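Cysteine desulfurase (Fervidobacterium islandicum, PDB 6A6E) uses pyridoxal phosphate to take sulfur from cysteine, leaving alanine, and probably supplies that sulfur for iron-sulfur cluster assembly through the Suf pathway. Local coordinates at residues K159-N164 with T189-P194; S319-L323 with H342-V346. All coordinates share one frame; numbering follows the deposited sequence.

Interaction 1. Residues K159-N164 with T189-P194; sequences KGVITN and TGQEMP
The side-chain amide of Gln191 turns its polar edge to the backbone of Ile162 and has the sulfur of Met193 over one face, with SD 3.8 Å from Gln191 CD. Val161 CG1 lies on the other side of the amide plane, off past the polar edge, 3.8 Å from Gln191 OE1. At the edge, Ile162 N donates to Gln191 OE1 over 3.0 Å, on a lone pair in the carbonyl plane. Gln191 NE2 answers with a 2.9 Å bond to Ile162 O, nearly straight at 171°, although it comes in tilted 27° from that carbonyl's plane. With CG anti to the backbone N (chi1 -175°) and the chain extended beyond it, the glutamine spans the gap and offers one residue the donor and acceptor that a neighbouring strand would. These two loops run parallel beside the seven-stranded sheet of the large domain of this fold-type I enzyme, and each leads into a helix, 164-173 and 195-201. A water bonds to Gln191 OE1 and Gly160 O, giving Gln191 OE1 a second donor; its contact with Thr189 OG1 is too short to trust. Thr189 OG1 also accepts from Gln191 N, closing an ST turn, while Thr189 CG2 presses on Gly160 O at 3.4 Å. A CB on Gly160 would run into that methyl. Farther along, Met193 CE meets Ile162 CG1 at 3.7 Å, and Ile167 touches both Ile162 and Pro194.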
loop_
_atom_site.group_PDB
_atom_site.type_symbol
_atom_site.label_atom_id
_atom_site.label_comp_id
_atom_site.label_asym_id
_atom_site.label_seq_id
_atom_site.Cartn_x
_atom_site.Cartn_y
_atom_site.Cartn_z
ATOM N N LYS A 159 6.161 -34.182 -9.992
ATOM C CA LYS A 159 5.566 -33.904 -8.686
ATOM C C LYS A 159 5.727 -32.382 -8.287
ATOM O O LYS A 159 5.390 -31.978 -7.188
ATOM C CB LYS A 159 6.147 -34.854 -7.639
ATOM C CG LYS A 159 5.520 -36.248 -7.607
ATOM C CD LYS A 159 4.132 -36.235 -6.976
ATOM C CE LYS A 159 3.542 -37.628 -6.783
ATOM N NZ LYS A 159 2.127 -37.518 -6.267
ATOM N N GLY A 160 6.291 -31.589 -9.181
ATOM C CA GLY A 160 6.525 -30.176 -8.940
ATOM C C GLY A 160 7.819 -29.829 -8.209
ATOM O O GLY A 160 7.980 -28.726 -7.777
ATOM N N VAL A 161 8.747 -30.772 -8.109
ATOM C CA VAL A 161 9.984 -30.594 -7.322
ATOM C C VAL A 161 11.026 -29.973 -8.202
ATOM O O VAL A 161 11.157 -30.331 -9.391
ATOM C CB VAL A 161 10.507 -31.953 -6.723
ATOM C CG1 VAL A 161 11.780 -31.765 -5.907
ATOM C CG2 VAL A 161 9.480 -32.509 -5.815
ATOM N N ILE A 162 11.732 -28.977 -7.653
ATOM C CA ILE A 162 12.922 -28.416 -8.304
ATOM C C ILE A 162 14.143 -29.131 -7.663
ATOM O O ILE A 162 14.468 -28.879 -6.516
ATOM C CB ILE A 162 13.057 -26.899 -8.067
ATOM C CG1 ILE A 162 11.851 -26.158 -8.604
ATOM C CG2 ILE A 162 14.386 -26.373 -8.642
ATOM C CD1 ILE A 162 11.844 -25.977 -10.079
ATOM N N THR A 163 14.755 -30.070 -8.382
ATOM C CA THR A 163 15.868 -30.859 -7.834
ATOM C C THR A 163 17.155 -30.091 -8.002
ATOM O O THR A 163 17.255 -29.226 -8.873
ATOM C CB THR A 163 15.997 -32.248 -8.551
ATOM O OG1 THR A 163 16.310 -32.042 -9.929
ATOM C CG2 THR A 163 14.717 -33.000 -8.422
ATOM N N ASN A 164 18.124 -30.385 -7.141
ATOM C CA ASN A 164 19.496 -29.853 -7.297
ATOM C C ASN A 164 20.051 -30.117 -8.661
ATOM O O ASN A 164 20.706 -29.233 -9.261
ATOM C CB ASN A 164 20.441 -30.452 -6.245
ATOM C CG ASN A 164 20.238 -29.869 -4.889
ATOM O OD1 ASN A 164 19.328 -29.050 -4.683
ATOM N ND2 ASN A 164 21.120 -30.236 -3.942
ATOM N N THR A 189 3.908 -26.513 -3.674
ATOM C CA THR A 189 4.653 -27.716 -3.318
ATOM C C THR A 189 5.156 -27.744 -1.914
ATOM O O THR A 189 5.466 -28.821 -1.402
ATOM C CB THR A 189 5.822 -27.968 -4.244
ATOM O OG1 THR A 189 6.881 -27.020 -3.974
ATOM C CG2 THR A 189 5.400 -27.906 -5.664
ATOM N N GLY A 190 5.273 -26.575 -1.270
ATOM C CA GLY A 190 5.834 -26.487 0.108
ATOM C C GLY A 190 7.368 -26.577 0.108
ATOM O O GLY A 190 8.000 -26.562 1.158
ATOM N N GLN A 191 7.991 -26.687 -1.061
ATOM C CA GLN A 191 9.437 -26.932 -1.111
ATOM C C GLN A 191 10.243 -25.672 -0.763
ATOM O O GLN A 191 10.166 -24.668 -1.495
ATOM C CB GLN A 191 9.882 -27.409 -2.509
ATOM C CG GLN A 191 11.364 -27.792 -2.521
ATOM C CD GLN A 191 11.919 -28.177 -3.863
ATOM O OE1 GLN A 191 11.225 -28.118 -4.870
ATOM N NE2 GLN A 191 13.231 -28.522 -3.891
ATOM N N GLU A 192 11.010 -25.718 0.324
ATOM C CA GLU A 192 12.045 -24.713 0.574
ATOM C C GLU A 192 13.213 -24.893 -0.408
ATOM O O GLU A 192 13.756 -25.962 -0.505
ATOM C CB GLU A 192 12.555 -24.777 2.005
ATOM C CG GLU A 192 11.444 -24.479 3.030
ATOM C CD GLU A 192 11.889 -24.564 4.489
ATOM O OE1 GLU A 192 13.003 -25.065 4.745
ATOM O OE2 GLU A 192 11.116 -24.135 5.401
ATOM N N MET A 193 13.559 -23.832 -1.141
ATOM C CA MET A 193 14.534 -23.908 -2.190
ATOM C C MET A 193 15.981 -23.760 -1.663
ATOM O O MET A 193 16.230 -23.064 -0.678
ATOM C CB MET A 193 14.273 -22.846 -3.272
ATOM C CG MET A 193 12.949 -22.995 -4.019
ATOM S SD MET A 193 12.719 -24.636 -4.809
ATOM C CE MET A 193 11.015 -24.583 -5.385
ATOM N N PRO A 194 16.923 -24.384 -2.366
ATOM C CA PRO A 194 18.324 -24.338 -2.026
ATOM C C PRO A 194 18.910 -23.014 -2.522
ATOM O O PRO A 194 19.654 -22.947 -3.502
ATOM C CB PRO A 194 18.882 -25.582 -2.758
ATOM C CG PRO A 194 18.095 -25.605 -4.023
ATOM C CD PRO A 194 16.676 -25.229 -3.554
HETATM O O HOH W 1 8.635 -27.087 -5.680
#

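Interaction 2. Residues S319-L323 with H342-V346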
loop_
_atom_site.group_PDB
_atom_site.type_symbol
_atom_site.label_atom_id
_atom_site.label_comp_id
_atom_site.label_asym_id
_atom_site.label_seq_id
_atom_site.Cartn_x
_atom_site.Cartn_y
_atom_site.Cartn_z
ATOM N N SER A 319 4.430 -29.314 10.398
ATOM C CA SER A 319 4.578 -29.685 8.999
ATOM C C SER A 319 4.858 -31.158 8.806
ATOM O O SER A 319 4.295 -31.779 7.878
ATOM C CB SER A 319 5.713 -28.925 8.299
ATOM O OG SER A 319 5.537 -27.532 8.381
ATOM N N ASN A 320 5.787 -31.694 9.600
ATOM C CA ASN A 320 6.114 -33.115 9.546
ATOM C C ASN A 320 4.908 -33.958 9.883
ATOM O O ASN A 320 4.611 -34.865 9.168
ATOM C CB ASN A 320 7.256 -33.456 10.468
ATOM C CG ASN A 320 8.535 -32.761 10.057
ATOM O OD1 ASN A 320 8.699 -32.364 8.918
ATOM N ND2 ASN A 320 9.435 -32.601 10.980
ATOM N N TYR A 321 4.210 -33.643 10.956
ATOM C CA TYR A 321 2.950 -34.316 11.298
ATOM C C TYR A 321 1.843 -34.214 10.203
ATOM O O TYR A 321 1.167 -35.180 9.883
ATOM C CB TYR A 321 2.445 -33.767 12.596
ATOM C CG TYR A 321 1.289 -34.552 13.196
ATOM C CD1 TYR A 321 1.495 -35.783 13.899
ATOM C CD2 TYR A 321 0.010 -34.041 13.148
ATOM C CE1 TYR A 321 0.418 -36.456 14.452
ATOM C CE2 TYR A 321 -1.075 -34.706 13.672
ATOM C CZ TYR A 321 -0.874 -35.905 14.344
ATOM O OH TYR A 321 -2.005 -36.473 14.891
ATOM N N LEU A 322 1.655 -33.037 9.626
ATOM C CA LEU A 322 0.662 -32.884 8.547
ATOM C C LEU A 322 1.062 -33.781 7.387
ATOM O O LEU A 322 0.236 -34.551 6.873
ATOM C CB LEU A 322 0.571 -31.417 8.072
ATOM C CG LEU A 322 -0.242 -31.145 6.807
ATOM C CD1 LEU A 322 -1.715 -31.544 7.032
ATOM C CD2 LEU A 322 -0.127 -29.655 6.441
ATOM N N LEU A 323 2.313 -33.693 6.945
ATOM C CA LEU A 323 2.706 -34.486 5.801
ATOM C C LEU A 323 2.625 -36.020 6.092
ATOM O O LEU A 323 2.148 -36.766 5.256
ATOM C CB LEU A 323 4.083 -34.082 5.368
ATOM C CG LEU A 323 4.565 -34.681 4.047
ATOM C CD1 LEU A 323 3.901 -34.004 2.863
ATOM C CD2 LEU A 323 6.056 -34.472 3.959
ATOM N N HIS A 342 10.146 -30.098 2.449
ATOM C CA HIS A 342 8.709 -29.814 2.344
ATOM C C HIS A 342 8.246 -29.228 3.650
ATOM O O HIS A 342 8.317 -29.890 4.669
ATOM C CB HIS A 342 7.925 -31.110 2.034
ATOM C CG HIS A 342 6.512 -30.880 1.583
ATOM N ND1 HIS A 342 5.996 -31.480 0.454
ATOM C CD2 HIS A 342 5.506 -30.131 2.111
ATOM C CE1 HIS A 342 4.736 -31.092 0.292
ATOM N NE2 HIS A 342 4.417 -30.276 1.283
ATOM N N LYS A 343 7.816 -27.972 3.665
ATOM C CA LYS A 343 7.354 -27.359 4.911
ATOM C C LYS A 343 6.099 -26.565 4.712
ATOM O O LYS A 343 5.755 -26.289 3.604
ATOM C CB LYS A 343 8.455 -26.417 5.444
ATOM C CG LYS A 343 9.737 -27.161 5.866
ATOM C CD LYS A 343 9.592 -27.603 7.307
ATOM C CE LYS A 343 10.693 -28.526 7.848
ATOM N NZ LYS A 343 10.978 -29.748 7.043
ATOM N N SER A 344 5.391 -26.283 5.806
ATOM C CA SER A 344 4.309 -25.273 5.909
ATOM C C SER A 344 2.968 -25.730 5.394
ATOM O O SER A 344 1.937 -25.332 5.958
ATOM C CB SER A 344 4.583 -23.995 5.084
ATOM O OG SER A 344 5.609 -23.325 5.640
ATOM N N LEU A 345 2.973 -26.454 4.281
ATOM C CA LEU A 345 1.747 -26.728 3.558
ATOM C C LEU A 345 1.791 -27.977 2.694
ATOM O O LEU A 345 2.854 -28.378 2.222
ATOM C CB LEU A 345 1.440 -25.520 2.653
ATOM C CG LEU A 345 2.479 -25.182 1.565
ATOM C CD1 LEU A 345 2.163 -25.909 0.282
ATOM C CD2 LEU A 345 2.643 -23.661 1.311
ATOM N N VAL A 346 0.590 -28.519 2.444
ATOM C CA VAL A 346 0.388 -29.689 1.639
ATOM C C VAL A 346 -0.714 -29.441 0.657
ATOM O O VAL A 346 -1.836 -29.168 1.047
ATOM C CB VAL A 346 0.010 -30.894 2.546
ATOM C CG1 VAL A 346 -0.233 -32.187 1.723
ATOM C CG2 VAL A 346 1.163 -31.131 3.461
#
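Ser319, on helix 308-327, and Ser344, just ahead of strand 345-350, make the one hydrogen bond that crosses this contact: Ser344 N donates to Ser319 OG over 2.9 Å at 163°. The same hydroxyl is bonded to Val315 O one turn back in the helix, so it is gripped twice and its rotation is fixed. Within 342-346, His342 NE2 donates to Leu345 O, a short, bent bond of 2.6 Å lying close to the ring plane, and His342 ND1 pairs with Pro337 O. Lys343, folded back by bends at chi2 and chi4, gives its ammonium to Ser340 O and only comes near Asn320 OD1. The apolar part begins with a CH-pi contact: Leu323 CD1 stands over the centre of the His342 ring, 4.0 Å from the centroid and 8° off the normal. That methyl also touches Val346 CG2, which Leu322 CD2 reaches at 3.6 Å as the two side chains slide past each other. Ile410 and Leu413 of helix 407-423 pack on Leu322 too, so the helices lie together on the six-stranded sheet of the smaller domain. A phenylalanine in place of His342 would probably leave the carbonyls of Leu345 and Pro337 without their donors and the turn less firmly held. With a carbonyl oxygen at each ring nitrogen, His342 is probably doubly protonated, its positive charge spread beneath a leucine methyl.

Interaction 1 closes before interaction 2 opens along the chain, and their centres lie 13 Å apart. The first ties two loops beside the seven-stranded sheet; the second sets helix 308-327 against the start of strand 345-350 in the six-stranded sheet. They meet where 189-194 passes 342-346: Gly190 O probably accepts a hydrogen bond from Lys343 N at 2.9 Å, and Glu192 pairs through its backbone with Ser341. The seam thus joins the parts of the fold built on the two sheets. The side chains of Met193 and Ser344 each lie about 9 Å from the bound PLP, and Gln185 of its pocket makes weak hydrogen bonds to Gly190 O and Ser344 OG.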